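Local atomic coordinates of beta-fructofuranosidase, insoluble isoenzyme CWINV1 (Arabidopsis thaliana, PDB entry 2OXB), a protein that hydrolyses sucrose and 1-kestose, and less readily neokestose and levan, as a secreted cell-wall invertase of glycoside hydrolase family 32. Residues R5-P13 / W529-S537; F204-N212 / K317-L327. The protein carries 1 engineered substitution. All coordinates share one frame; numbering follows the deposited sequence.

Contact 1. Residues R5-P13 / W529-S537; sequences RTGFHFQPP and WSMNSAQIS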
# COMPACT_ATOMS: atom_id res chain seq x y z
N ARG A 5 16.73 10.30 -0.54
CA ARG A 5 15.42 10.89 -0.36
C ARG A 5 14.66 10.86 -1.68
O ARG A 5 15.27 10.88 -2.74
CB ARG A 5 15.58 12.32 0.16
CG ARG A 5 16.40 12.39 1.44
CD ARG A 5 16.18 13.70 2.18
NE ARG A 5 14.77 13.91 2.47
CZ ARG A 5 14.28 14.97 3.12
NH1 ARG A 5 15.10 15.92 3.56
NH2 ARG A 5 12.98 15.09 3.32
N THR A 6 13.33 10.81 -1.63
CA THR A 6 12.53 10.79 -2.85
C THR A 6 12.24 12.20 -3.35
O THR A 6 12.13 13.14 -2.56
CB THR A 6 11.19 10.08 -2.64
OG1 THR A 6 10.36 10.85 -1.77
CG2 THR A 6 11.40 8.71 -2.03
N GLY A 7 12.10 12.32 -4.66
CA GLY A 7 11.80 13.61 -5.26
C GLY A 7 10.32 13.85 -5.57
O GLY A 7 9.86 14.98 -5.47
N PHE A 8 9.58 12.81 -5.93
CA PHE A 8 8.17 12.99 -6.25
C PHE A 8 7.20 12.16 -5.42
O PHE A 8 6.01 12.07 -5.74
CB PHE A 8 7.93 12.73 -7.74
CG PHE A 8 8.24 11.34 -8.18
CD1 PHE A 8 7.36 10.30 -7.94
CD2 PHE A 8 9.42 11.07 -8.86
CE1 PHE A 8 7.65 9.00 -8.38
CE2 PHE A 8 9.72 9.79 -9.30
CZ PHE A 8 8.83 8.75 -9.05
N HIS A 9 7.67 11.55 -4.35
CA HIS A 9 6.74 10.77 -3.54
C HIS A 9 6.22 11.67 -2.42
O HIS A 9 5.49 12.63 -2.68
CB HIS A 9 7.47 9.55 -2.97
CG HIS A 9 7.73 8.49 -3.99
ND1 HIS A 9 6.71 7.78 -4.60
CD2 HIS A 9 8.88 8.05 -4.54
CE1 HIS A 9 7.23 6.95 -5.48
NE2 HIS A 9 8.54 7.09 -5.47
N PHE A 10 6.57 11.33 -1.19
CA PHE A 10 6.19 12.11 -0.03
C PHE A 10 6.85 11.59 1.22
O PHE A 10 6.96 10.38 1.44
CB PHE A 10 4.68 12.16 0.19
CG PHE A 10 4.29 12.87 1.46
CD1 PHE A 10 4.58 14.22 1.63
CD2 PHE A 10 3.73 12.17 2.53
CE1 PHE A 10 4.32 14.86 2.85
CE2 PHE A 10 3.46 12.80 3.75
CZ PHE A 10 3.76 14.14 3.91
N GLN A 11 7.27 12.53 2.06
CA GLN A 11 7.94 12.20 3.29
C GLN A 11 8.18 13.48 4.05
O GLN A 11 8.10 14.58 3.50
CB GLN A 11 9.27 11.53 2.97
CG GLN A 11 10.17 12.37 2.08
CD GLN A 11 11.38 11.60 1.63
OE1 GLN A 11 12.26 11.29 2.44
NE2 GLN A 11 11.43 11.27 0.35
N PRO A 12 8.48 13.35 5.35
CA PRO A 12 8.75 14.55 6.15
C PRO A 12 10.11 15.06 5.73
O PRO A 12 10.95 14.29 5.26
CB PRO A 12 8.77 14.02 7.58
CG PRO A 12 7.89 12.81 7.51
CD PRO A 12 8.33 12.17 6.22
N PRO A 13 10.34 16.38 5.86
CA PRO A 13 11.64 16.95 5.49
C PRO A 13 12.71 16.52 6.49
O PRO A 13 13.89 16.78 6.29
CB PRO A 13 11.37 18.44 5.53
CG PRO A 13 10.33 18.55 6.61
CD PRO A 13 9.40 17.43 6.27
N TRP A 529 9.99 7.71 -18.84
CA TRP A 529 9.82 9.14 -18.75
C TRP A 529 10.57 9.67 -17.54
O TRP A 529 10.39 9.17 -16.43
CB TRP A 529 8.34 9.49 -18.60
CG TRP A 529 7.50 9.04 -19.73
CD1 TRP A 529 7.50 9.52 -21.00
CD2 TRP A 529 6.51 8.01 -19.69
NE1 TRP A 529 6.58 8.85 -21.76
CE2 TRP A 529 5.95 7.91 -20.98
CE3 TRP A 529 6.05 7.15 -18.69
CZ2 TRP A 529 4.95 6.99 -21.30
CZ3 TRP A 529 5.05 6.23 -19.00
CH2 TRP A 529 4.51 6.16 -20.29
N SER A 530 11.43 10.66 -17.76
CA SER A 530 12.15 11.27 -16.65
C SER A 530 11.07 11.91 -15.79
O SER A 530 10.02 12.30 -16.31
CB SER A 530 13.14 12.33 -17.15
OG SER A 530 14.32 11.73 -17.68
N MET A 531 11.31 12.02 -14.49
CA MET A 531 10.33 12.59 -13.57
C MET A 531 10.83 13.78 -12.74
O MET A 531 11.74 13.63 -11.91
CB MET A 531 9.81 11.52 -12.61
CG MET A 531 9.00 10.40 -13.24
SD MET A 531 7.27 10.83 -13.50
CE MET A 531 6.64 10.79 -11.83
N ASN A 532 10.23 14.94 -12.98
CA ASN A 532 10.56 16.16 -12.26
C ASN A 532 10.15 15.99 -10.81
O ASN A 532 9.40 15.07 -10.46
CB ASN A 532 9.81 17.35 -12.84
CG ASN A 532 10.19 17.64 -14.28
OD1 ASN A 532 9.42 18.26 -15.02
ND2 ASN A 532 11.38 17.21 -14.67
N SER A 533 10.61 16.91 -9.98
CA SER A 533 10.30 16.86 -8.56
C SER A 533 8.91 17.36 -8.22
O SER A 533 8.31 18.14 -8.95
CB SER A 533 11.34 17.68 -7.77
OG SER A 533 12.60 17.04 -7.81
N ALA A 534 8.40 16.89 -7.09
CA ALA A 534 7.10 17.29 -6.62
C ALA A 534 7.35 18.07 -5.34
O ALA A 534 8.25 17.72 -4.57
CB ALA A 534 6.22 16.07 -6.36
N GLN A 535 6.58 19.12 -5.12
CA GLN A 535 6.73 19.97 -3.94
C GLN A 535 6.23 19.27 -2.68
O GLN A 535 5.06 19.37 -2.31
CB GLN A 535 5.97 21.29 -4.15
CG GLN A 535 6.10 21.83 -5.58
CD GLN A 535 5.94 23.33 -5.68
OE1 GLN A 535 6.03 23.89 -6.78
NE2 GLN A 535 5.72 23.99 -4.55
N ILE A 536 7.14 18.56 -2.02
CA ILE A 536 6.84 17.82 -0.80
C ILE A 536 7.41 18.51 0.45
O ILE A 536 8.53 19.04 0.43
CB ILE A 536 7.42 16.37 -0.86
CG1 ILE A 536 8.91 16.40 -1.24
CG2 ILE A 536 6.61 15.53 -1.84
CD1 ILE A 536 9.62 15.04 -1.22
N SER A 537 6.63 18.50 1.53
CA SER A 537 7.00 19.08 2.82
C SER A 537 5.99 18.66 3.88
O SER A 537 6.36 18.36 5.02
CB SER A 537 7.05 20.62 2.74
OG SER A 537 8.19 21.08 2.03
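Phe8 presents the flat of its ring to Met531, and the two side chains cross at about a right angle. The methyl CE of Met531 sits 3.8 Å from the centroid of the Phe8 ring, almost on the ring normal, which makes a CH-pi contact. Bends at chi2 (-82°) and chi3 (-73°) fold the methionine so that CE reaches the ring centre while CB stays beside CE2 of Phe8, at 3.7 Å. The sulfur SD stands farther above the same ring, a Met-aromatic contact. Leu338 also touches both side chains.

Next along the chain, CB of Ala534 rests on CA of Phe8 at 3.6 Å. The backbone is joined here by one hydrogen bond across the contact, from Ala534 N to Gly7 O (2.9 Å). Asp480 takes the N-H groups of Gly7 and Phe8, so this loop is also tied to strand 473-480.

Ile536 points into the other segment and its branches part. CD1 reaches Thr6 O at 3.4 Å. CG2 lies against His9 O and meets the Phe10 ring at its edge, 4.2 Å from CD1 of Phe10. At the C terminus, CD of Pro13 approaches Ser537 O at 3.4 Å.

The chemistry is mainly apolar, with one backbone hydrogen bond across the two segments. It holds the C-terminal tail, which follows a strand of the beta-sandwich domain, against the N-terminal segment leading to strand 15-26, where substrate-binding residues Trp16 to Asp19 begin.

Contact 2. Residues F204-N212 / K317-L327; sequences FPVTRFGSN and KIWLDRSGKQL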
# COMPACT_ATOMS: atom_id res chain seq x y z
N PHE A 204 -14.63 -1.44 3.45
CA PHE A 204 -15.23 -0.65 2.37
C PHE A 204 -15.81 -1.51 1.22
O PHE A 204 -15.30 -2.59 0.92
CB PHE A 204 -14.17 0.31 1.78
CG PHE A 204 -13.04 -0.40 1.09
CD1 PHE A 204 -13.18 -0.87 -0.22
CD2 PHE A 204 -11.86 -0.68 1.78
CE1 PHE A 204 -12.16 -1.59 -0.82
CE2 PHE A 204 -10.83 -1.40 1.18
CZ PHE A 204 -10.97 -1.87 -0.12
N PRO A 205 -16.88 -1.02 0.56
CA PRO A 205 -17.53 -1.72 -0.54
C PRO A 205 -16.91 -1.39 -1.91
O PRO A 205 -16.24 -0.37 -2.08
CB PRO A 205 -18.96 -1.21 -0.45
CG PRO A 205 -18.74 0.22 -0.15
CD PRO A 205 -17.65 0.18 0.92
N VAL A 206 -17.13 -2.27 -2.88
CA VAL A 206 -16.65 -2.07 -4.25
C VAL A 206 -17.71 -2.63 -5.21
O VAL A 206 -18.22 -3.73 -5.03
CB VAL A 206 -15.27 -2.76 -4.51
CG1 VAL A 206 -14.18 -2.07 -3.71
CG2 VAL A 206 -15.33 -4.23 -4.13
N THR A 207 -18.06 -1.84 -6.22
CA THR A 207 -19.04 -2.26 -7.19
C THR A 207 -18.35 -3.40 -7.96
O THR A 207 -17.13 -3.37 -8.10
CB THR A 207 -19.40 -1.06 -8.11
OG1 THR A 207 -20.59 -1.36 -8.86
CG2 THR A 207 -18.27 -0.74 -9.05
N ARG A 208 -19.10 -4.40 -8.43
CA ARG A 208 -18.50 -5.52 -9.17
C ARG A 208 -17.89 -5.11 -10.50
O ARG A 208 -16.69 -5.27 -10.73
CB ARG A 208 -19.52 -6.64 -9.45
CG ARG A 208 -19.93 -7.50 -8.26
CD ARG A 208 -20.19 -8.95 -8.70
NE ARG A 208 -18.92 -9.64 -8.99
CZ ARG A 208 -18.82 -10.82 -9.60
NH1 ARG A 208 -19.91 -11.47 -10.00
NH2 ARG A 208 -17.61 -11.35 -9.80
N PHE A 209 -18.72 -4.60 -11.39
CA PHE A 209 -18.27 -4.17 -12.70
C PHE A 209 -18.34 -2.66 -12.82
O PHE A 209 -19.33 -2.11 -13.30
CB PHE A 209 -19.12 -4.84 -13.78
CG PHE A 209 -19.22 -6.34 -13.63
CD1 PHE A 209 -20.46 -6.95 -13.41
CD2 PHE A 209 -18.07 -7.14 -13.68
CE1 PHE A 209 -20.55 -8.32 -13.25
CE2 PHE A 209 -18.16 -8.51 -13.52
CZ PHE A 209 -19.41 -9.11 -13.30
N GLY A 210 -17.27 -2.00 -12.38
CA GLY A 210 -17.15 -0.55 -12.42
C GLY A 210 -15.74 -0.15 -12.01
O GLY A 210 -15.19 -0.75 -11.09
N SER A 211 -15.16 0.84 -12.67
CA SER A 211 -13.80 1.26 -12.33
C SER A 211 -13.76 2.24 -11.16
O SER A 211 -12.89 2.13 -10.28
CB SER A 211 -13.12 1.91 -13.54
OG SER A 211 -11.78 2.26 -13.24
N ASN A 212 -14.69 3.18 -11.15
CA ASN A 212 -14.78 4.18 -10.10
C ASN A 212 -15.28 3.56 -8.81
O ASN A 212 -16.23 2.78 -8.80
CB ASN A 212 -15.69 5.32 -10.56
CG ASN A 212 -15.11 6.08 -11.76
OD1 ASN A 212 -15.60 7.15 -12.15
ND2 ASN A 212 -14.04 5.53 -12.36
N LYS A 317 -5.00 3.66 -6.82
CA LYS A 317 -6.42 3.59 -7.07
C LYS A 317 -6.72 2.10 -7.12
O LYS A 317 -6.12 1.38 -7.90
CB LYS A 317 -6.78 4.23 -8.41
CG LYS A 317 -8.28 4.20 -8.74
CD LYS A 317 -8.58 4.51 -10.22
CE LYS A 317 -10.10 4.40 -10.50
NZ LYS A 317 -10.53 4.54 -11.93
N ILE A 318 -7.62 1.63 -6.26
CA ILE A 318 -7.95 0.21 -6.25
C ILE A 318 -9.40 -0.06 -6.68
O ILE A 318 -10.22 0.86 -6.78
CB ILE A 318 -7.71 -0.43 -4.86
CG1 ILE A 318 -8.39 0.38 -3.75
CG2 ILE A 318 -6.24 -0.48 -4.59
CD1 ILE A 318 -9.78 -0.10 -3.41
N TRP A 319 -9.71 -1.32 -6.95
CA TRP A 319 -11.04 -1.72 -7.36
C TRP A 319 -11.04 -3.16 -7.82
O TRP A 319 -10.05 -3.67 -8.35
CB TRP A 319 -11.56 -0.82 -8.48
CG TRP A 319 -10.90 -1.06 -9.80
CD1 TRP A 319 -11.35 -1.86 -10.80
CD2 TRP A 319 -9.69 -0.47 -10.27
NE1 TRP A 319 -10.50 -1.80 -11.87
CE2 TRP A 319 -9.46 -0.96 -11.57
CE3 TRP A 319 -8.76 0.42 -9.71
CZ2 TRP A 319 -8.36 -0.58 -12.33
CZ3 TRP A 319 -7.66 0.79 -10.47
CH2 TRP A 319 -7.47 0.29 -11.77
N LEU A 320 -12.18 -3.81 -7.65
CA LEU A 320 -12.34 -5.20 -8.01
C LEU A 320 -12.07 -5.57 -9.47
O LEU A 320 -12.50 -4.87 -10.38
CB LEU A 320 -13.76 -5.64 -7.63
CG LEU A 320 -13.83 -6.85 -6.71
CD1 LEU A 320 -12.97 -7.93 -7.32
CD2 LEU A 320 -13.33 -6.50 -5.29
N ASP A 321 -11.35 -6.66 -9.69
CA ASP A 321 -11.08 -7.11 -11.05
C ASP A 321 -12.30 -7.83 -11.62
O ASP A 321 -13.17 -8.28 -10.87
CB ASP A 321 -9.88 -8.08 -11.10
CG ASP A 321 -9.86 -8.90 -12.40
OD1 ASP A 321 -9.99 -10.14 -12.33
OD2 ASP A 321 -9.72 -8.30 -13.49
N ARG A 322 -12.35 -7.94 -12.94
CA ARG A 322 -13.45 -8.61 -13.63
C ARG A 322 -13.74 -9.99 -13.05
O ARG A 322 -14.90 -10.32 -12.81
CB ARG A 322 -13.14 -8.73 -15.13
CG ARG A 322 -14.15 -9.56 -15.94
CD ARG A 322 -15.55 -8.94 -15.92
NE ARG A 322 -16.56 -9.82 -16.50
CZ ARG A 322 -17.82 -9.47 -16.74
NH1 ARG A 322 -18.23 -8.24 -16.45
NH2 ARG A 322 -18.67 -10.35 -17.26
N SER A 323 -12.69 -10.79 -12.83
CA SER A 323 -12.85 -12.13 -12.27
C SER A 323 -13.55 -12.11 -10.91
O SER A 323 -14.14 -13.12 -10.49
CB SER A 323 -11.49 -12.82 -12.11
OG SER A 323 -11.02 -13.32 -13.36
N GLY A 324 -13.48 -10.98 -10.22
CA GLY A 324 -14.16 -10.85 -8.94
C GLY A 324 -13.47 -11.36 -7.69
O GLY A 324 -14.05 -11.27 -6.62
N LYS A 325 -12.25 -11.87 -7.80
CA LYS A 325 -11.55 -12.37 -6.63
C LYS A 325 -10.16 -11.78 -6.43
O LYS A 325 -9.28 -12.47 -5.93
CB LYS A 325 -11.44 -13.89 -6.68
CG LYS A 325 -10.75 -14.40 -7.93
CD LYS A 325 -11.74 -14.83 -9.00
CE LYS A 325 -11.04 -15.71 -10.03
NZ LYS A 325 -11.98 -16.42 -10.93
N GLN A 326 -9.95 -10.51 -6.81
CA GLN A 326 -8.65 -9.83 -6.66
C GLN A 326 -8.78 -8.33 -6.94
O GLN A 326 -9.44 -7.91 -7.89
CB GLN A 326 -7.61 -10.48 -7.61
CG GLN A 326 -6.34 -9.64 -7.95
CD GLN A 326 -5.41 -10.34 -8.96
OE1 GLN A 326 -4.47 -9.74 -9.49
NE2 GLN A 326 -5.66 -11.62 -9.21
N LEU A 327 -8.16 -7.51 -6.09
CA LEU A 327 -8.21 -6.07 -6.25
C LEU A 327 -7.18 -5.57 -7.26
O LEU A 327 -6.05 -6.07 -7.32
CB LEU A 327 -8.01 -5.35 -4.90
CG LEU A 327 -9.15 -5.37 -3.88
CD1 LEU A 327 -8.82 -4.46 -2.72
CD2 LEU A 327 -10.45 -4.92 -4.54
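Strands 204-207 and 317-320 pass each other at 67° with axes 6.6 Å apart at closest, so side chains rather than paired backbones join them.

In the buried part, Val206 and Leu320 cross at about a right angle, with CG2 of Val206 against CD2 of Leu320. CE1 of Phe204 meets CD1 of Ile318 at 3.8 Å, the two side chains coming from opposite directions. CD1 of Leu327 lies at the edge of the Phe204 ring, 4.3 Å from its CZ.

Beyond the strand, Ser211 sits over a face of the Trp319 indole. The extended Lys317 chain carries NZ to Ser211 OG, where it donates a hydrogen bond of 2.9 Å. Farther on, NH1 of Arg322 is modelled over a face of the Phe209 ring, the planes 32° apart; the spacing is too short to be relied on. Arg208 directs a guanidinium edge at Gly324, with NH2 3.6 Å from CA. Gly324 closes a type I turn from Asp321, and Asp321 OD1 accepts from Ser323 N within it, an Asx turn.

Two neighbouring sheets of the beta-propeller domain thus meet through an apolar core. Its rim carries Lys317, Arg208 and Arg322, with the Lys317 to Ser211 hydrogen bond as the polar link across the two segments.

From the N terminus, the chain first supplies 5-13, just ahead of strand 15-26 of the propeller. It passes through 204-212, at the end of strand 201-207, and about a hundred residues later reaches 317-327, where contact 2 closes its loop between two propeller sheets. The chain then builds the beta-sandwich domain and ends in 529-537, which returns to the start and closes contact 1. Contact 2 therefore falls wholly within the span of contact 1, and the two do not cross. Their centres are 29 Å apart and their nearest atoms about 13 Å, so they do not touch. Contact 1 ties the two domains together; contact 2 stays within the propeller.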